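Local coordinates for protein chromosome-partitioning ATPase Soj (PDB 1WCV) that hydrolyses ATP and, when ATP is bound, cooperatively coats double-stranded DNA as nucleoprotein filaments, probably to partition the bacterial chromosome, at residues A[20-24]-A[117-121]; A[7-13]-A[134-140]; A[173-179]-A[200-206]; A[50-55]-A[80-85]. All blocks are in the same frame, centred on the assembly; numbering follows the deposited sequence.

Contact 1 of 4, residues A[20-24]-A[117-121]; sequences KTTTA and LDAPP
Here the P-loop (Walker A) of a ParA-family ATPase meets its Walker B aspartate. The segment 20-24 is regular α-helix (phi about -60 to -70°, psi -35 to -50°), part of helix 18-33, with A24 N bonded to K20 O at 3.0 Å. The segment 117-121 is extended throughout: L117 and D118 finish strand 114-118, between strands 38-42 and 8-11 of the sheet, and A119, P120 and P121 lead away from its C-terminal end. K20, the Walker A lysine, which binds ATP and ADP, points its CA-CB bond at the strand end. Its t, t, p, p rotamer runs out straight and then bends, so that NZ donates to D118 OD1 (2.7 Å, a salt bridge) and to A119 O (2.8 Å). T21, a ligand of Mg(2+) and of the nucleotide, is in the m rotamer, with OG1 3.0 Å from D118 OD2. T22 points away and T23 sideways; each returns its hydroxyl to the helix, T22 OG1 to V18 O and T23 OG1 to G19 O. A24, one turn beyond K20, brings its CA to 6.0 Å from the CA of D118, the nearest CA pair of the two segments. D118 takes chi1 t, which sends its carboxylate between lysine and threonine, and the methyl of A24 packs against the carboxylate, A24 CB 3.8 Å from D118 CG.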
loop_
_atom_site.group_PDB
_atom_site.type_symbol
_atom_site.label_atom_id
_atom_site.label_comp_id
_atom_site.label_asym_id
_atom_site.label_seq_id
_atom_site.Cartn_x
_atom_site.Cartn_y
_atom_site.Cartn_z
ATOM N N LYS A 20 2.689 16.164 7.847
ATOM C CA LYS A 20 1.300 16.574 7.695
ATOM C C LYS A 20 1.122 17.566 6.556
ATOM O O LYS A 20 0.252 17.403 5.705
ATOM C CB LYS A 20 0.785 17.199 8.994
ATOM C CG LYS A 20 -0.657 17.690 8.908
ATOM C CD LYS A 20 -1.083 18.378 10.199
ATOM C CE LYS A 20 -0.293 19.662 10.425
ATOM N NZ LYS A 20 -0.679 20.703 9.438
ATOM N N THR A 21 1.951 18.601 6.546
ATOM C CA THR A 21 1.847 19.606 5.501
ATOM C C THR A 21 2.308 19.052 4.160
ATOM O O THR A 21 1.736 19.379 3.122
ATOM C CB THR A 21 2.638 20.873 5.878
ATOM O OG1 THR A 21 1.955 21.534 6.950
ATOM C CG2 THR A 21 2.743 21.825 4.694
ATOM N N THR A 22 3.335 18.209 4.178
ATOM C CA THR A 22 3.807 17.607 2.936
ATOM C C THR A 22 2.674 16.752 2.376
ATOM O O THR A 22 2.484 16.672 1.160
ATOM C CB THR A 22 5.052 16.728 3.176
ATOM O OG1 THR A 22 6.177 17.565 3.463
ATOM C CG2 THR A 22 5.366 15.884 1.946
ATOM N N THR A 23 1.908 16.124 3.261
ATOM C CA THR A 23 0.795 15.300 2.816
ATOM C C THR A 23 -0.318 16.163 2.233
ATOM O O THR A 23 -0.899 15.810 1.208
ATOM C CB THR A 23 0.223 14.451 3.960
ATOM O OG1 THR A 23 1.212 13.512 4.392
ATOM C CG2 THR A 23 -1.015 13.712 3.512
ATOM N N ALA A 24 -0.613 17.288 2.879
ATOM C CA ALA A 24 -1.672 18.176 2.387
ATOM C C ALA A 24 -1.319 18.682 0.990
ATOM O O ALA A 24 -2.151 18.673 0.085
ATOM C CB ALA A 24 -1.851 19.366 3.329
ATOM N N LEU A 117 -8.200 20.528 4.047
ATOM C CA LEU A 117 -7.950 21.543 5.068
ATOM C C LEU A 117 -6.720 21.183 5.882
ATOM O O LEU A 117 -6.760 20.236 6.660
ATOM C CB LEU A 117 -9.151 21.638 6.006
ATOM C CG LEU A 117 -10.534 21.767 5.375
ATOM C CD1 LEU A 117 -11.597 21.556 6.445
ATOM C CD2 LEU A 117 -10.674 23.136 4.715
ATOM N N ASP A 118 -5.633 21.928 5.705
ATOM C CA ASP A 118 -4.409 21.664 6.454
ATOM C C ASP A 118 -4.524 22.343 7.812
ATOM O O ASP A 118 -4.239 23.529 7.948
ATOM C CB ASP A 118 -3.187 22.185 5.694
ATOM C CG ASP A 118 -1.882 21.717 6.307
ATOM O OD1 ASP A 118 -1.888 20.659 6.979
ATOM O OD2 ASP A 118 -0.846 22.390 6.112
ATOM N N ALA A 119 -4.931 21.567 8.815
ATOM C CA ALA A 119 -5.139 22.066 10.172
ATOM C C ALA A 119 -3.891 22.174 11.032
ATOM O O ALA A 119 -2.969 21.365 10.929
ATOM C CB ALA A 119 -6.156 21.186 10.880
ATOM N N PRO A 120 -3.846 23.189 11.904
ATOM C CA PRO A 120 -2.680 23.353 12.774
ATOM C C PRO A 120 -2.739 22.281 13.863
ATOM O O PRO A 120 -3.790 21.687 14.102
ATOM C CB PRO A 120 -2.859 24.761 13.330
ATOM C CG PRO A 120 -4.336 24.921 13.378
ATOM C CD PRO A 120 -4.805 24.294 12.080
ATOM N N PRO A 121 -1.610 22.014 14.528
ATOM C CA PRO A 121 -1.596 20.999 15.585
ATOM C C PRO A 121 -2.125 21.539 16.908
ATOM O O PRO A 121 -2.553 22.691 16.992
ATOM C CB PRO A 121 -0.124 20.629 15.672
ATOM C CG PRO A 121 0.544 21.948 15.417
ATOM C CD PRO A 121 -0.244 22.485 14.234
#

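Contact 2 of 4, residues A[7-13]-A[134-140]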
loop_
_atom_site.group_PDB
_atom_site.type_symbol
_atom_site.label_atom_id
_atom_site.label_comp_id
_atom_site.label_asym_id
_atom_site.label_seq_id
_atom_site.Cartn_x
_atom_site.Cartn_y
_atom_site.Cartn_z
ATOM N N ARG A 7 -16.425 15.103 0.919
ATOM C CA ARG A 7 -15.935 16.094 -0.028
ATOM C C ARG A 7 -14.827 16.910 0.637
ATOM O O ARG A 7 -13.819 17.251 0.012
ATOM C CB ARG A 7 -17.089 17.006 -0.459
ATOM C CG ARG A 7 -16.876 17.724 -1.782
ATOM C CD ARG A 7 -18.156 18.419 -2.231
ATOM N NE ARG A 7 -18.568 19.437 -1.274
ATOM C CZ ARG A 7 -17.984 20.622 -1.147
ATOM N NH1 ARG A 7 -18.424 21.480 -0.239
ATOM N NH2 ARG A 7 -16.980 20.961 -1.943
ATOM N N ARG A 8 -15.018 17.211 1.919
ATOM C CA ARG A 8 -14.039 17.975 2.686
ATOM C C ARG A 8 -13.214 17.037 3.551
ATOM O O ARG A 8 -13.758 16.258 4.336
ATOM C CB ARG A 8 -14.737 19.000 3.576
ATOM C CG ARG A 8 -15.440 20.091 2.799
ATOM C CD ARG A 8 -16.254 20.962 3.723
ATOM N NE ARG A 8 -16.970 22.007 3.003
ATOM C CZ ARG A 8 -17.904 22.773 3.554
ATOM N NH1 ARG A 8 -18.511 23.705 2.833
ATOM N NH2 ARG A 8 -18.234 22.598 4.826
ATOM N N ILE A 9 -11.898 17.124 3.398
ATOM C CA ILE A 9 -10.982 16.281 4.143
ATOM C C ILE A 9 -10.009 17.128 4.951
ATOM O O ILE A 9 -9.291 17.972 4.410
ATOM C CB ILE A 9 -10.180 15.369 3.175
ATOM C CG1 ILE A 9 -11.149 14.493 2.375
ATOM C CG2 ILE A 9 -9.199 14.510 3.951
ATOM C CD1 ILE A 9 -10.492 13.729 1.228
ATOM N N ALA A 10 -9.993 16.900 6.259
ATOM C CA ALA A 10 -9.094 17.630 7.127
ATOM C C ALA A 10 -7.845 16.786 7.327
ATOM O O ALA A 10 -7.936 15.568 7.484
ATOM C CB ALA A 10 -9.761 17.893 8.482
ATOM N N LEU A 11 -6.690 17.439 7.277
ATOM C CA LEU A 11 -5.409 16.784 7.521
ATOM C C LEU A 11 -5.072 17.271 8.925
ATOM O O LEU A 11 -4.855 18.470 9.129
ATOM C CB LEU A 11 -4.343 17.267 6.535
ATOM C CG LEU A 11 -4.428 16.875 5.050
ATOM C CD1 LEU A 11 -4.360 15.375 4.910
ATOM C CD2 LEU A 11 -5.705 17.423 4.436
ATOM N N ALA A 12 -5.051 16.361 9.896
ATOM C CA ALA A 12 -4.773 16.762 11.269
ATOM C C ALA A 12 -4.116 15.680 12.104
ATOM O O ALA A 12 -4.349 14.494 11.904
ATOM C CB ALA A 12 -6.068 17.193 11.944
ATOM N N ASN A 13 -3.266 16.108 13.029
ATOM C CA ASN A 13 -2.634 15.193 13.967
ATOM C C ASN A 13 -2.410 16.003 15.231
ATOM O O ASN A 13 -2.666 17.206 15.261
ATOM C CB ASN A 13 -1.318 14.611 13.429
ATOM C CG ASN A 13 -0.325 15.672 13.049
ATOM O OD1 ASN A 13 -0.393 16.798 13.529
ATOM N ND2 ASN A 13 0.615 15.316 12.192
ATOM N N ALA A 134 -15.205 19.429 8.164
ATOM C CA ALA A 134 -14.859 18.282 7.333
ATOM C C ALA A 134 -15.787 17.084 7.481
ATOM O O ALA A 134 -16.543 16.983 8.439
ATOM C CB ALA A 134 -13.429 17.850 7.641
ATOM N N GLU A 135 -15.725 16.173 6.514
ATOM C CA GLU A 135 -16.508 14.951 6.580
ATOM C C GLU A 135 -15.522 13.797 6.798
ATOM O O GLU A 135 -15.848 12.792 7.423
ATOM C CB GLU A 135 -17.294 14.724 5.289
ATOM C CG GLU A 135 -18.409 15.723 5.035
ATOM C CD GLU A 135 -18.022 16.787 4.032
ATOM O OE1 GLU A 135 -17.489 16.424 2.965
ATOM O OE2 GLU A 135 -18.256 17.983 4.303
ATOM N N GLY A 136 -14.304 13.964 6.287
ATOM C CA GLY A 136 -13.293 12.928 6.441
ATOM C C GLY A 136 -12.014 13.499 7.015
ATOM O O GLY A 136 -11.713 14.674 6.821
ATOM N N VAL A 137 -11.260 12.672 7.734
ATOM C CA VAL A 137 -10.003 13.119 8.321
ATOM C C VAL A 137 -8.868 12.166 7.975
ATOM O O VAL A 137 -9.039 10.950 8.036
ATOM C CB VAL A 137 -10.074 13.179 9.869
ATOM C CG1 VAL A 137 -8.764 13.707 10.430
ATOM C CG2 VAL A 137 -11.239 14.055 10.315
ATOM N N VAL A 138 -7.726 12.726 7.590
ATOM C CA VAL A 138 -6.534 11.933 7.306
ATOM C C VAL A 138 -5.566 12.376 8.392
ATOM O O VAL A 138 -5.288 13.570 8.534
ATOM C CB VAL A 138 -5.929 12.239 5.924
ATOM C CG1 VAL A 138 -4.540 11.602 5.810
ATOM C CG2 VAL A 138 -6.832 11.686 4.831
ATOM N N VAL A 139 -5.081 11.413 9.172
ATOM C CA VAL A 139 -4.169 11.684 10.282
ATOM C C VAL A 139 -2.769 11.243 9.885
ATOM O O VAL A 139 -2.466 10.053 9.909
ATOM C CB VAL A 139 -4.600 10.900 11.541
ATOM C CG1 VAL A 139 -3.704 11.282 12.734
ATOM C CG2 VAL A 139 -6.071 11.185 11.856
ATOM N N PRO A 140 -1.907 12.197 9.494
ATOM C CA PRO A 140 -0.533 11.886 9.091
ATOM C C PRO A 140 0.341 11.815 10.332
ATOM O O PRO A 140 0.409 12.768 11.104
ATOM C CB PRO A 140 -0.152 13.063 8.184
ATOM C CG PRO A 140 -1.502 13.718 7.832
ATOM C CD PRO A 140 -2.243 13.579 9.121
HETATM O O HOH W 1 -19.260 19.360 1.946
#
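Strands 8-11 and 136-140 run parallel, axes 4.5 Å apart at closest and crossing at -26°. R8 O accepts from both E135 N (2.9 Å) and G136 N (3.1 Å); the ladder continues with A10 N to G136 O (2.9 Å), V138 N to A10 O (2.9 Å) and A12 N to V138 O (3.1 Å). On the face of I9 and L11, G136 offers no bulk, and V138 fills the space between the larger side chains: V138 CG2 is 3.8 Å from I9 CG2 and V138 CB 3.7 Å from L11 CD1. On the face of A10 and V137, the methyls of A10 and A134 meet, CB to CB at 3.8 Å. E135 curls back to the start of the first strand, where OE1 accepts from R7 N (2.7 Å) and R8 N (2.8 Å), while R7 NH1 turns to D109. At the far end N13 ND2 reaches P140 O at 2.8 Å. Such adjacent parallel strands, the first running into the nucleotide-binding loop, are typical of P-loop NTPases.

Contact 3 of 4, residues A[173-179]-A[200-206]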
loop_
_atom_site.group_PDB
_atom_site.type_symbol
_atom_site.label_atom_id
_atom_site.label_comp_id
_atom_site.label_asym_id
_atom_site.label_seq_id
_atom_site.Cartn_x
_atom_site.Cartn_y
_atom_site.Cartn_z
ATOM N N GLY A 173 -8.508 7.836 7.276
ATOM C CA GLY A 173 -7.396 6.936 7.518
ATOM C C GLY A 173 -6.202 7.551 8.215
ATOM O O GLY A 173 -6.052 8.770 8.246
ATOM N N ILE A 174 -5.372 6.689 8.795
ATOM C CA ILE A 174 -4.146 7.100 9.458
ATOM C C ILE A 174 -3.045 6.851 8.429
ATOM O O ILE A 174 -2.970 5.770 7.846
ATOM C CB ILE A 174 -3.884 6.244 10.694
ATOM C CG1 ILE A 174 -4.998 6.473 11.722
ATOM C CG2 ILE A 174 -2.510 6.591 11.287
ATOM C CD1 ILE A 174 -5.086 5.385 12.760
ATOM N N LEU A 175 -2.206 7.858 8.202
ATOM C CA LEU A 175 -1.123 7.753 7.227
ATOM C C LEU A 175 0.254 7.784 7.863
ATOM O O LEU A 175 0.602 8.733 8.553
ATOM C CB LEU A 175 -1.201 8.903 6.218
ATOM C CG LEU A 175 -0.073 8.993 5.174
ATOM C CD1 LEU A 175 -0.108 7.780 4.239
ATOM C CD2 LEU A 175 -0.247 10.287 4.365
ATOM N N VAL A 176 1.044 6.743 7.618
ATOM C CA VAL A 176 2.402 6.702 8.147
ATOM C C VAL A 176 3.290 7.489 7.179
ATOM O O VAL A 176 3.323 7.198 5.977
ATOM C CB VAL A 176 2.923 5.256 8.250
ATOM C CG1 VAL A 176 4.345 5.251 8.786
ATOM C CG2 VAL A 176 2.008 4.440 9.173
ATOM N N THR A 177 3.970 8.510 7.696
ATOM C CA THR A 177 4.858 9.329 6.878
ATOM C C THR A 177 6.257 9.275 7.471
ATOM O O THR A 177 6.465 8.749 8.571
ATOM C CB THR A 177 4.406 10.821 6.849
ATOM O OG1 THR A 177 4.563 11.394 8.153
ATOM C CG2 THR A 177 2.946 10.933 6.427
ATOM N N MET A 178 7.220 9.810 6.726
ATOM C CA MET A 178 8.607 9.850 7.171
ATOM C C MET A 178 9.142 8.496 7.622
ATOM O O MET A 178 9.957 8.396 8.542
ATOM C CB MET A 178 8.744 10.895 8.279
ATOM C CG MET A 178 8.218 12.253 7.823
ATOM S SD MET A 178 8.491 13.595 8.966
ATOM C CE MET A 178 10.150 14.086 8.495
ATOM N N TYR A 179 8.679 7.447 6.952
ATOM C CA TYR A 179 9.122 6.093 7.255
ATOM C C TYR A 179 10.626 6.022 6.954
ATOM O O TYR A 179 11.031 6.128 5.797
ATOM C CB TYR A 179 8.347 5.116 6.360
ATOM C CG TYR A 179 8.670 3.649 6.547
ATOM C CD1 TYR A 179 7.933 2.850 7.422
ATOM C CD2 TYR A 179 9.692 3.049 5.809
ATOM C CE1 TYR A 179 8.208 1.470 7.548
ATOM C CE2 TYR A 179 9.971 1.692 5.927
ATOM C CZ TYR A 179 9.227 0.906 6.794
ATOM O OH TYR A 179 9.499 -0.443 6.877
ATOM N N LYS A 200 -7.743 0.952 9.672
ATOM C CA LYS A 200 -7.738 2.405 9.678
ATOM C C LYS A 200 -6.446 2.972 9.106
ATOM O O LYS A 200 -6.413 4.108 8.641
ATOM C CB LYS A 200 -7.946 2.923 11.102
ATOM C CG LYS A 200 -9.299 2.554 11.688
ATOM C CD LYS A 200 -9.475 3.112 13.082
ATOM C CE LYS A 200 -8.527 2.459 14.066
ATOM N NZ LYS A 200 -8.762 2.945 15.451
ATOM N N VAL A 201 -5.385 2.174 9.110
ATOM C CA VAL A 201 -4.099 2.647 8.602
ATOM C C VAL A 201 -3.998 2.397 7.109
ATOM O O VAL A 201 -4.215 1.268 6.652
ATOM C CB VAL A 201 -2.932 1.916 9.305
ATOM C CG1 VAL A 201 -1.588 2.523 8.871
ATOM C CG2 VAL A 201 -3.113 1.993 10.827
ATOM N N PHE A 202 -3.699 3.449 6.347
ATOM C CA PHE A 202 -3.547 3.313 4.903
ATOM C C PHE A 202 -2.416 2.331 4.628
ATOM O O PHE A 202 -1.441 2.282 5.372
ATOM C CB PHE A 202 -3.167 4.647 4.267
ATOM C CG PHE A 202 -4.298 5.625 4.155
ATOM C CD1 PHE A 202 -5.304 5.437 3.205
ATOM C CD2 PHE A 202 -4.338 6.765 4.962
ATOM C CE1 PHE A 202 -6.324 6.364 3.053
ATOM C CE2 PHE A 202 -5.362 7.706 4.818
ATOM C CZ PHE A 202 -6.357 7.506 3.862
ATOM N N TRP A 203 -2.551 1.561 3.551
ATOM C CA TRP A 203 -1.513 0.622 3.159
ATOM C C TRP A 203 -0.347 1.371 2.523
ATOM O O TRP A 203 0.798 0.948 2.627
ATOM C CB TRP A 203 -2.075 -0.415 2.184
ATOM C CG TRP A 203 -2.842 -1.466 2.902
ATOM C CD1 TRP A 203 -4.197 -1.645 2.897
ATOM C CD2 TRP A 203 -2.314 -2.422 3.829
ATOM N NE1 TRP A 203 -4.543 -2.649 3.768
ATOM C CE2 TRP A 203 -3.410 -3.141 4.355
ATOM C CE3 TRP A 203 -1.023 -2.737 4.268
ATOM C CZ2 TRP A 203 -3.253 -4.155 5.305
ATOM C CZ3 TRP A 203 -0.867 -3.744 5.211
ATOM C CH2 TRP A 203 -1.980 -4.439 5.718
ATOM N N THR A 204 -0.640 2.485 1.859
ATOM C CA THR A 204 0.418 3.280 1.251
ATOM C C THR A 204 1.138 4.008 2.384
ATOM O O THR A 204 0.508 4.628 3.239
ATOM C CB THR A 204 -0.149 4.331 0.277
ATOM O OG1 THR A 204 -0.945 3.677 -0.716
ATOM C CG2 THR A 204 0.985 5.105 -0.398
ATOM N N VAL A 205 2.458 3.925 2.381
ATOM C CA VAL A 205 3.273 4.563 3.395
ATOM C C VAL A 205 4.205 5.519 2.675
ATOM O O VAL A 205 4.746 5.164 1.626
ATOM C CB VAL A 205 4.090 3.489 4.152
ATOM C CG1 VAL A 205 5.157 4.135 5.042
ATOM C CG2 VAL A 205 3.158 2.647 4.997
ATOM N N ILE A 206 4.385 6.726 3.218
ATOM C CA ILE A 206 5.273 7.712 2.600
ATOM C C ILE A 206 6.676 7.554 3.190
ATOM O O ILE A 206 6.879 7.670 4.400
ATOM C CB ILE A 206 4.781 9.164 2.840
ATOM C CG1 ILE A 206 3.276 9.267 2.551
ATOM C CG2 ILE A 206 5.543 10.121 1.917
ATOM C CD1 ILE A 206 2.886 8.866 1.131
HETATM O O HOH W 2 0.127 4.543 5.978
#
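The segment 173-179, on the outermost strand 170-177, and the irregular segment 200-206 run roughly alongside, end-to-end directions 35° apart, and pair in two places. At the first, I174 N donates to K200 O (2.8 Å) and F202 N to I174 O (2.9 Å); at the second, I206 N donates to V176 O (3.0 Å) and Y179 N to I206 O (3.1 Å). Between them W203 and T204 bulge outward, and water 2 fills the gap, accepting from V176 N (2.9 Å) and donating to F202 O and T204 O (both 2.8 Å). V176 meets V201 (CG2 to CG1, 4.1 Å) and V205 (CG1 to CG1, 4.0 Å), and L175 CD1 lies 4.1 Å from I206 CG1. F202 CE2 approaches G173 CA to 3.5 Å, where a side chain on G173 would collide. Y179 CB rests 3.6 Å from V205 CG1, and Y179 OH bonds H233 of the second subunit. Backbone bonds and a bridging water thus hold the segment 200-206 along strand 170-177, just before nucleotide-binding P207.

Contact 4 of 4, residues A[50-55]-A[80-85]; sequences TSGLGV and FHLLPA
A threonine near the end of a helix reaches across to the backbone of a neighbouring strand's exit: T50 OG1 accepts from A85 N at 3.1 Å, the sole hydrogen bond between the segments, and also bonds D42. T50 and S51 lie in the last turn of helix 48-52, which a Schellman motif ends: G54, the C-prime residue, has positive phi (68°, psi 22°), V55 N bonds T50 O at 3.1 Å and G54 N bonds S51 O at 3.1 Å. V55 then leaves extended (-94°/144°). The segment 80-85 is extended throughout, with F80 to L83 as strand. Its residues alternate, so L82 and P84 direct CB at the helix end, whereas L83 points away. The nearest CA atoms are those of T50 and P84, 5.5 Å apart. T50 is in the m rotamer, its CG2 3.7 Å from P84 CB. L82 (t, p) pushes CD2 among T50, L53 and V55, to 4.0 Å from L53 CD1 and 3.7 Å from V55 CG2. L53 (m, t) also sets CD1 4.0 Å from F80 CE2, at the edge of the F80 ring (F80 has chi1 p); V55 is t. The contact joins the end of helix 48-52 to strand 80-83, which lies between strands 75-77 and 38-42. Its chemistry is chiefly apolar packing, with one side-chain-to-backbone hydrogen bond fixing T50 against A85.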
loop_
_atom_site.group_PDB
_atom_site.type_symbol
_atom_site.label_atom_id
_atom_site.label_comp_id
_atom_site.label_asym_id
_atom_site.label_seq_id
_atom_site.Cartn_x
_atom_site.Cartn_y
_atom_site.Cartn_z
ATOM N N THR A 50 1.228 27.131 2.569
ATOM C CA THR A 50 1.320 28.274 1.667
ATOM C C THR A 50 2.766 28.530 1.246
ATOM O O THR A 50 3.060 28.772 0.075
ATOM C CB THR A 50 0.778 29.552 2.337
ATOM O OG1 THR A 50 -0.570 29.333 2.766
ATOM C CG2 THR A 50 0.806 30.720 1.348
ATOM N N SER A 51 3.668 28.487 2.216
ATOM C CA SER A 51 5.080 28.698 1.956
ATOM C C SER A 51 5.649 27.505 1.190
ATOM O O SER A 51 6.580 27.647 0.390
ATOM C CB SER A 51 5.825 28.872 3.280
ATOM O OG SER A 51 7.213 29.032 3.059
ATOM N N GLY A 52 5.077 26.330 1.431
ATOM C CA GLY A 52 5.552 25.133 0.760
ATOM C C GLY A 52 5.174 25.142 -0.704
ATOM O O GLY A 52 5.666 24.339 -1.499
ATOM N N LEU A 53 4.291 26.065 -1.059
ATOM C CA LEU A 53 3.823 26.196 -2.427
ATOM C C LEU A 53 4.375 27.454 -3.099
ATOM O O LEU A 53 3.982 27.792 -4.213
ATOM C CB LEU A 53 2.296 26.200 -2.444
ATOM C CG LEU A 53 1.672 24.832 -2.135
ATOM C CD1 LEU A 53 0.159 24.948 -2.072
ATOM C CD2 LEU A 53 2.091 23.834 -3.211
ATOM N N GLY A 54 5.289 28.133 -2.412
ATOM C CA GLY A 54 5.899 29.336 -2.956
ATOM C C GLY A 54 4.952 30.514 -3.093
ATOM O O GLY A 54 5.203 31.431 -3.875
ATOM N N VAL A 55 3.863 30.494 -2.333
ATOM C CA VAL A 55 2.888 31.572 -2.384
ATOM C C VAL A 55 3.172 32.622 -1.319
ATOM O O VAL A 55 3.613 32.308 -0.214
ATOM C CB VAL A 55 1.453 31.032 -2.207
ATOM C CG1 VAL A 55 0.456 32.183 -2.149
ATOM C CG2 VAL A 55 1.114 30.100 -3.360
ATOM N N PHE A 80 -4.181 22.982 -8.962
ATOM C CA PHE A 80 -5.287 23.132 -8.019
ATOM C C PHE A 80 -5.361 24.553 -7.475
ATOM O O PHE A 80 -4.603 25.422 -7.896
ATOM C CB PHE A 80 -5.184 22.126 -6.858
ATOM C CG PHE A 80 -3.889 22.187 -6.093
ATOM C CD1 PHE A 80 -2.759 21.518 -6.552
ATOM C CD2 PHE A 80 -3.806 22.893 -4.893
ATOM C CE1 PHE A 80 -1.568 21.546 -5.833
ATOM C CE2 PHE A 80 -2.619 22.929 -4.163
ATOM C CZ PHE A 80 -1.497 22.255 -4.630
ATOM N N HIS A 81 -6.287 24.792 -6.553
ATOM C CA HIS A 81 -6.436 26.120 -5.971
ATOM C C HIS A 81 -6.095 26.135 -4.487
ATOM O O HIS A 81 -6.483 25.236 -3.747
ATOM C CB HIS A 81 -7.866 26.632 -6.170
ATOM C CG HIS A 81 -8.208 26.942 -7.595
ATOM N ND1 HIS A 81 -9.470 27.336 -7.987
ATOM C CD2 HIS A 81 -7.454 26.924 -8.719
ATOM C CE1 HIS A 81 -9.477 27.548 -9.292
ATOM N NE2 HIS A 81 -8.266 27.305 -9.760
ATOM N N LEU A 82 -5.364 27.162 -4.069
ATOM C CA LEU A 82 -4.966 27.330 -2.673
ATOM C C LEU A 82 -5.576 28.579 -2.043
ATOM O O LEU A 82 -5.521 29.664 -2.618
ATOM C CB LEU A 82 -3.445 27.441 -2.559
ATOM C CG LEU A 82 -2.935 27.945 -1.200
ATOM C CD1 LEU A 82 -2.924 26.796 -0.182
ATOM C CD2 LEU A 82 -1.544 28.528 -1.356
ATOM N N LEU A 83 -6.172 28.411 -0.867
ATOM C CA LEU A 83 -6.727 29.535 -0.120
ATOM C C LEU A 83 -5.638 29.695 0.938
ATOM O O LEU A 83 -5.639 29.009 1.956
ATOM C CB LEU A 83 -8.057 29.156 0.528
ATOM C CG LEU A 83 -9.023 30.317 0.786
ATOM C CD1 LEU A 83 -10.124 29.853 1.719
ATOM C CD2 LEU A 83 -8.283 31.498 1.394
ATOM N N PRO A 84 -4.671 30.587 0.684
ATOM C CA PRO A 84 -3.543 30.856 1.574
ATOM C C PRO A 84 -3.821 31.348 2.985
ATOM O O PRO A 84 -4.922 31.794 3.312
ATOM C CB PRO A 84 -2.715 31.856 0.773
ATOM C CG PRO A 84 -3.754 32.620 0.051
ATOM C CD PRO A 84 -4.676 31.539 -0.442
ATOM N N ALA A 85 -2.790 31.246 3.814
ATOM C CA ALA A 85 -2.844 31.685 5.195
ATOM C C ALA A 85 -1.796 32.776 5.336
ATOM O O ALA A 85 -0.774 32.762 4.643
ATOM C CB ALA A 85 -2.531 30.525 6.133
#

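All four contacts reach one sheet. Contacts 1 and 2, centres about 9 Å apart, share a seam: L117 N lies 2.8 Å from I9 O and L117 O 2.9 Å from L11 N, probable hydrogen bonds. Strand 8-11, between strands 114-118 and 136-142, leads into the P-loop. Contact 3 continues the sheet beyond contact 2, with V139 O 2.8 Å from L175 N; it also touches contact 1 through T23 OG1, 3.5 Å from L175 CD2. Contact 4 lies apart, its centre about 12 Å from that of contact 1 and about 24 Å from that of contact 3, which lies on the opposite side of the chain's centre. Contact 1 holds K20, T21 and T22 of the nucleotide site; P207 follows contact 3.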